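Aminoglycoside N(3)-acetyltransferase (Enterobacter cloacae, PDB 6NP3) acetylates the 3-amino group of 2-deoxystreptamine antibiotics such as gentamicin with acetyl-CoA as donor, and so probably confers resistance to them. Local coordinates at residues 58-70 with 84-98. Numbering follows the deposited sequence.
With LLL ((2R,3R,4R,5R)-2-((1S,2S,3R,4S,6R)-4,6-diamino-3-((2R,3R,6S)-3-amino-6-(aminomethyl)-tetrahydro-2H-pyran-2-yloxy)-2-hydr oxycyclohexyloxy)-5-methyl-4-(methylamino)-tetrahydro-2H-pyran-3,5-diol), chain B.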
# COMPACT_ATOMS: atom_id res chain seq x y z
N ALA A 58 -0.92 6.01 0.16
CA ALA A 58 0.23 5.15 0.40
C ALA A 58 -0.10 4.11 1.44
O ALA A 58 -0.78 4.41 2.42
CB ALA A 58 1.45 5.97 0.85
N PHE A 59 0.41 2.90 1.24
CA PHE A 59 0.31 1.84 2.25
C PHE A 59 1.46 2.00 3.23
O PHE A 59 2.61 1.65 2.94
CB PHE A 59 0.32 0.49 1.56
CG PHE A 59 0.46 -0.67 2.50
CD1 PHE A 59 -0.21 -0.70 3.70
CD2 PHE A 59 1.24 -1.75 2.16
CE1 PHE A 59 -0.06 -1.80 4.55
CE2 PHE A 59 1.39 -2.81 3.00
CZ PHE A 59 0.72 -2.85 4.18
N VAL A 60 1.16 2.55 4.41
CA VAL A 60 2.23 2.91 5.35
C VAL A 60 2.36 1.95 6.52
O VAL A 60 3.44 1.84 7.12
CB VAL A 60 2.13 4.37 5.83
CG1 VAL A 60 2.03 5.33 4.64
CG2 VAL A 60 0.94 4.60 6.76
N SER A 61 1.28 1.26 6.87
CA SER A 61 1.27 0.32 8.01
C SER A 61 1.77 1.04 9.27
O SER A 61 1.51 2.23 9.47
CB SER A 61 2.03 -0.92 7.61
OG SER A 61 1.98 -1.94 8.59
N TRP A 62 2.46 0.30 10.14
CA TRP A 62 2.80 0.76 11.48
C TRP A 62 4.08 0.03 11.89
O TRP A 62 4.12 -1.21 11.89
CB TRP A 62 1.68 0.41 12.44
CG TRP A 62 1.88 0.77 13.89
CD1 TRP A 62 2.73 1.71 14.41
CD2 TRP A 62 1.19 0.22 14.99
NE1 TRP A 62 2.60 1.76 15.77
CE2 TRP A 62 1.64 0.88 16.15
CE3 TRP A 62 0.20 -0.74 15.10
CZ2 TRP A 62 1.18 0.55 17.41
CZ3 TRP A 62 -0.27 -1.05 16.35
CH2 TRP A 62 0.22 -0.40 17.49
N ARG A 63 5.09 0.81 12.28
CA ARG A 63 6.36 0.27 12.76
C ARG A 63 6.16 -0.79 13.84
O ARG A 63 6.85 -1.82 13.84
CB ARG A 63 7.20 1.41 13.33
CG ARG A 63 8.59 1.02 13.80
CD ARG A 63 9.21 2.16 14.59
NE ARG A 63 8.71 2.19 15.96
CZ ARG A 63 9.11 3.06 16.88
NH1 ARG A 63 9.99 3.99 16.58
NH2 ARG A 63 8.60 3.00 18.11
N ASP A 64 5.21 -0.57 14.73
CA ASP A 64 5.03 -1.41 15.91
C ASP A 64 3.77 -2.27 15.82
O ASP A 64 3.22 -2.69 16.84
CB ASP A 64 5.07 -0.57 17.18
CG ASP A 64 6.36 0.22 17.31
OD1 ASP A 64 7.42 -0.35 17.02
OD2 ASP A 64 6.31 1.41 17.69
N SER A 65 3.35 -2.63 14.63
CA SER A 65 2.21 -3.51 14.52
C SER A 65 2.54 -4.86 15.17
O SER A 65 3.55 -5.48 14.81
CB SER A 65 1.91 -3.74 13.05
OG SER A 65 0.92 -4.74 12.97
N PRO A 66 1.72 -5.36 16.10
CA PRO A 66 1.97 -6.65 16.75
C PRO A 66 1.44 -7.84 15.94
O PRO A 66 0.82 -8.76 16.49
CB PRO A 66 1.24 -6.50 18.08
CG PRO A 66 0.06 -5.66 17.76
CD PRO A 66 0.54 -4.69 16.69
N TYR A 67 1.71 -7.82 14.63
CA TYR A 67 1.21 -8.86 13.74
C TYR A 67 1.80 -10.22 14.08
O TYR A 67 1.07 -11.16 14.40
CB TYR A 67 1.52 -8.46 12.29
CG TYR A 67 0.94 -9.35 11.24
CD1 TYR A 67 1.64 -10.46 10.77
CD2 TYR A 67 -0.29 -9.08 10.69
CE1 TYR A 67 1.11 -11.27 9.78
CE2 TYR A 67 -0.84 -9.88 9.71
CZ TYR A 67 -0.14 -10.98 9.26
OH TYR A 67 -0.70 -11.79 8.27
N GLU A 68 3.12 -10.35 13.98
CA GLU A 68 3.73 -11.64 14.27
C GLU A 68 3.45 -12.08 15.70
O GLU A 68 3.26 -13.27 15.97
CB GLU A 68 5.23 -11.57 14.02
CG GLU A 68 5.65 -11.75 12.57
CD GLU A 68 5.74 -10.45 11.79
OE1 GLU A 68 5.77 -9.37 12.41
OE2 GLU A 68 5.79 -10.51 10.55
N GLN A 69 3.40 -11.13 16.64
CA GLN A 69 3.25 -11.44 18.05
C GLN A 69 1.87 -11.95 18.39
O GLN A 69 1.71 -12.60 19.43
CB GLN A 69 3.56 -10.18 18.87
CG GLN A 69 5.00 -9.68 18.76
CD GLN A 69 5.23 -8.70 17.62
OE1 GLN A 69 4.46 -8.62 16.67
NE2 GLN A 69 6.33 -7.95 17.71
N THR A 70 0.86 -11.66 17.56
CA THR A 70 -0.50 -12.11 17.83
C THR A 70 -1.00 -13.11 16.79
O THR A 70 -2.11 -13.63 16.94
CB THR A 70 -1.46 -10.91 17.91
OG1 THR A 70 -1.56 -10.31 16.62
CG2 THR A 70 -1.00 -9.92 18.94
N TRP A 84 1.30 -3.45 25.09
CA TRP A 84 1.46 -2.92 23.75
C TRP A 84 0.81 -1.53 23.66
O TRP A 84 -0.29 -1.32 24.17
CB TRP A 84 0.86 -3.87 22.69
CG TRP A 84 1.63 -3.77 21.40
CD1 TRP A 84 1.40 -2.91 20.35
CD2 TRP A 84 2.84 -4.46 21.08
NE1 TRP A 84 2.38 -3.04 19.43
CE2 TRP A 84 3.26 -4.01 19.83
CE3 TRP A 84 3.58 -5.45 21.73
CZ2 TRP A 84 4.40 -4.50 19.21
CZ3 TRP A 84 4.70 -5.94 21.11
CH2 TRP A 84 5.09 -5.48 19.86
N PRO A 85 1.44 -0.59 22.95
CA PRO A 85 0.79 0.70 22.73
C PRO A 85 -0.41 0.56 21.82
O PRO A 85 -0.37 -0.15 20.81
CB PRO A 85 1.89 1.53 22.04
CG PRO A 85 2.80 0.56 21.43
CD PRO A 85 2.80 -0.63 22.39
N ALA A 86 -1.50 1.22 22.17
CA ALA A 86 -2.60 1.36 21.22
C ALA A 86 -2.15 2.11 19.98
O ALA A 86 -1.33 3.03 20.04
CB ALA A 86 -3.78 2.10 21.85
N PHE A 87 -2.67 1.69 18.82
CA PHE A 87 -2.42 2.41 17.57
C PHE A 87 -3.00 3.81 17.65
O PHE A 87 -4.21 3.98 17.83
CB PHE A 87 -3.03 1.65 16.39
CG PHE A 87 -2.83 2.34 15.06
CD1 PHE A 87 -1.58 2.44 14.48
CD2 PHE A 87 -3.92 2.84 14.36
CE1 PHE A 87 -1.42 3.04 13.27
CE2 PHE A 87 -3.74 3.44 13.11
CZ PHE A 87 -2.50 3.52 12.59
N ASP A 88 -2.15 4.81 17.52
CA ASP A 88 -2.59 6.20 17.53
C ASP A 88 -2.27 6.77 16.16
O ASP A 88 -1.08 6.97 15.85
CB ASP A 88 -1.85 6.96 18.62
CG ASP A 88 -2.33 8.38 18.76
OD1 ASP A 88 -2.96 8.89 17.81
OD2 ASP A 88 -2.06 9.00 19.82
N PRO A 89 -3.27 6.98 15.29
CA PRO A 89 -2.95 7.34 13.90
C PRO A 89 -2.17 8.63 13.77
O PRO A 89 -1.41 8.80 12.81
CB PRO A 89 -4.34 7.45 13.24
CG PRO A 89 -5.31 7.61 14.37
CD PRO A 89 -4.72 6.81 15.50
N ASP A 90 -2.30 9.54 14.74
CA ASP A 90 -1.60 10.81 14.65
C ASP A 90 -0.12 10.68 14.98
O ASP A 90 0.67 11.56 14.60
CB ASP A 90 -2.24 11.86 15.58
CG ASP A 90 -3.69 12.18 15.19
OD1 ASP A 90 -3.98 12.32 13.98
OD2 ASP A 90 -4.53 12.31 16.10
N HIS A 91 0.29 9.62 15.69
CA HIS A 91 1.65 9.51 16.18
C HIS A 91 2.38 8.24 15.79
O HIS A 91 3.61 8.20 15.88
CB HIS A 91 1.66 9.65 17.71
CG HIS A 91 1.11 10.97 18.17
ND1 HIS A 91 -0.20 11.14 18.56
CD2 HIS A 91 1.68 12.20 18.22
CE1 HIS A 91 -0.40 12.41 18.88
NE2 HIS A 91 0.73 13.07 18.68
N ALA A 92 1.69 7.22 15.32
CA ALA A 92 2.33 5.92 15.07
C ALA A 92 3.21 5.99 13.84
O ALA A 92 2.72 6.29 12.74
CB ALA A 92 1.23 4.88 14.88
N PRO A 93 4.50 5.69 13.93
CA PRO A 93 5.33 5.74 12.73
C PRO A 93 5.02 4.63 11.73
O PRO A 93 4.51 3.55 12.07
CB PRO A 93 6.77 5.61 13.26
CG PRO A 93 6.63 5.17 14.68
CD PRO A 93 5.28 5.53 15.17
N ALA A 94 5.33 4.91 10.47
CA ALA A 94 5.15 3.96 9.38
C ALA A 94 6.08 2.77 9.56
O ALA A 94 7.11 2.83 10.25
CB ALA A 94 5.44 4.67 8.06
N TYR A 95 5.74 1.67 8.88
CA TYR A 95 6.56 0.46 8.92
C TYR A 95 7.76 0.62 8.00
O TYR A 95 7.59 0.77 6.80
CB TYR A 95 5.73 -0.75 8.50
CG TYR A 95 6.50 -2.05 8.64
CD1 TYR A 95 6.77 -2.58 9.89
CD2 TYR A 95 6.97 -2.72 7.53
CE1 TYR A 95 7.48 -3.78 10.02
CE2 TYR A 95 7.68 -3.92 7.66
CZ TYR A 95 7.93 -4.42 8.90
OH TYR A 95 8.63 -5.60 9.06
N PRO A 96 8.99 0.58 8.50
CA PRO A 96 10.12 0.91 7.60
C PRO A 96 10.25 -0.01 6.38
O PRO A 96 10.73 0.44 5.33
CB PRO A 96 11.33 0.86 8.52
CG PRO A 96 10.78 1.17 9.89
CD PRO A 96 9.42 0.49 9.90
N GLY A 97 9.83 -1.27 6.48
CA GLY A 97 10.06 -2.22 5.41
C GLY A 97 9.28 -1.99 4.13
O GLY A 97 9.60 -2.60 3.11
N PHE A 98 8.26 -1.13 4.16
CA PHE A 98 7.50 -0.82 2.96
C PHE A 98 8.02 0.42 2.26
O PHE A 98 7.44 0.85 1.25
CB PHE A 98 6.02 -0.73 3.28
CG PHE A 98 5.48 -1.98 3.94
CD1 PHE A 98 6.04 -3.23 3.69
CD2 PHE A 98 4.44 -1.91 4.81
CE1 PHE A 98 5.54 -4.37 4.30
CE2 PHE A 98 3.95 -3.05 5.40
CZ PHE A 98 4.49 -4.26 5.15
C11 LLL B . 6.29 -8.95 1.76
O11 LLL B . 5.09 -8.23 1.37
C21 LLL B . 7.45 -8.36 0.96
N21 LLL B . 7.39 -6.91 1.12
C31 LLL B . 7.26 -8.62 -0.49
C41 LLL B . 7.22 -10.13 -0.70
C51 LLL B . 6.09 -10.69 0.15
O51 LLL B . 6.27 -10.35 1.50
C61 LLL B . 6.08 -12.21 0.07
N61 LLL B . 4.99 -12.70 0.91
C12 LLL B . 1.81 -7.03 3.73
N12 LLL B . 0.57 -6.95 4.49
C22 LLL B . 1.54 -7.45 2.28
C32 LLL B . 2.87 -7.43 1.55
N32 LLL B . 2.66 -7.80 0.15
C42 LLL B . 3.90 -8.40 2.14
C52 LLL B . 4.08 -8.10 3.63
O52 LLL B . 4.87 -9.11 4.19
C62 LLL B . 2.76 -8.05 4.38
O62 LLL B . 3.02 -7.61 5.70
C13 LLL B . 2.50 -8.40 6.77
C23 LLL B . 2.21 -7.44 7.92
O23 LLL B . 1.35 -6.43 7.44
C33 LLL B . 3.51 -6.76 8.39
N33 LLL B . 3.23 -5.92 9.58
C43 LLL B . 4.55 -7.85 8.73
O43 LLL B . 4.09 -8.50 9.90
C53 LLL B . 4.69 -8.84 7.57
O53 LLL B . 3.45 -9.40 7.19
C83 LLL B . 5.92 -7.21 8.98
C93 LLL B . 3.71 -4.54 9.37
O HOH W 1 5.69 2.04 5.33
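Trp84 NE1 donates to Asp64 O at 2.7 Å, with the oxygen near the indole plane, though the N-H...O angle is only 138°. Two straighter backbone bonds tie the loops further along: Tyr95 N reaches Val60 O at 2.9 Å, and Arg63 N reaches Pro93 O from above that carbonyl's plane. A water donates to both Val60 O and Tyr95 O. Arg63 makes a side-on salt bridge to its neighbour Asp64, NE to OD1 and NH2 to OD2, while Pro93 CG lies against one guanidinium face, 3.9 Å from Arg63 CZ.

Trp62 CG lies anti to the backbone N (chi1 178°), which carries the indole in among residues 84-92. Phe87 turns an edge to one face, CD1 being 3.6 Å from Trp62 CD2; the backbone of Asp64 and Ser65, in the type I turn 62-65, covers the opposite face. Pro85 O meets the Trp62 ring edge at CH2, and Pro66 CB rests over the Trp84 ring, 3.7 Å from CE2.

Toward the drug, Phe98 and Phe59 lie nearly parallel but slid apart, with Phe98 CE2 3.5 Å from Phe59 CZ. The Tyr95 ring offers a face to the gentamicin N-methyl carbon C93, and Glu68 OE2 accepts a hydrogen bond from gentamicin O43. Asp118, itself bonded to the drug through OD2, hydrogen-bonds Ser61 OG by its backbone O and Ser65 OG by OD1. The loop after strand 55-59 with helix 67-70, and the loop after helix 78-83, build one wall of this N-acetyltransferase's aminoglycoside pocket.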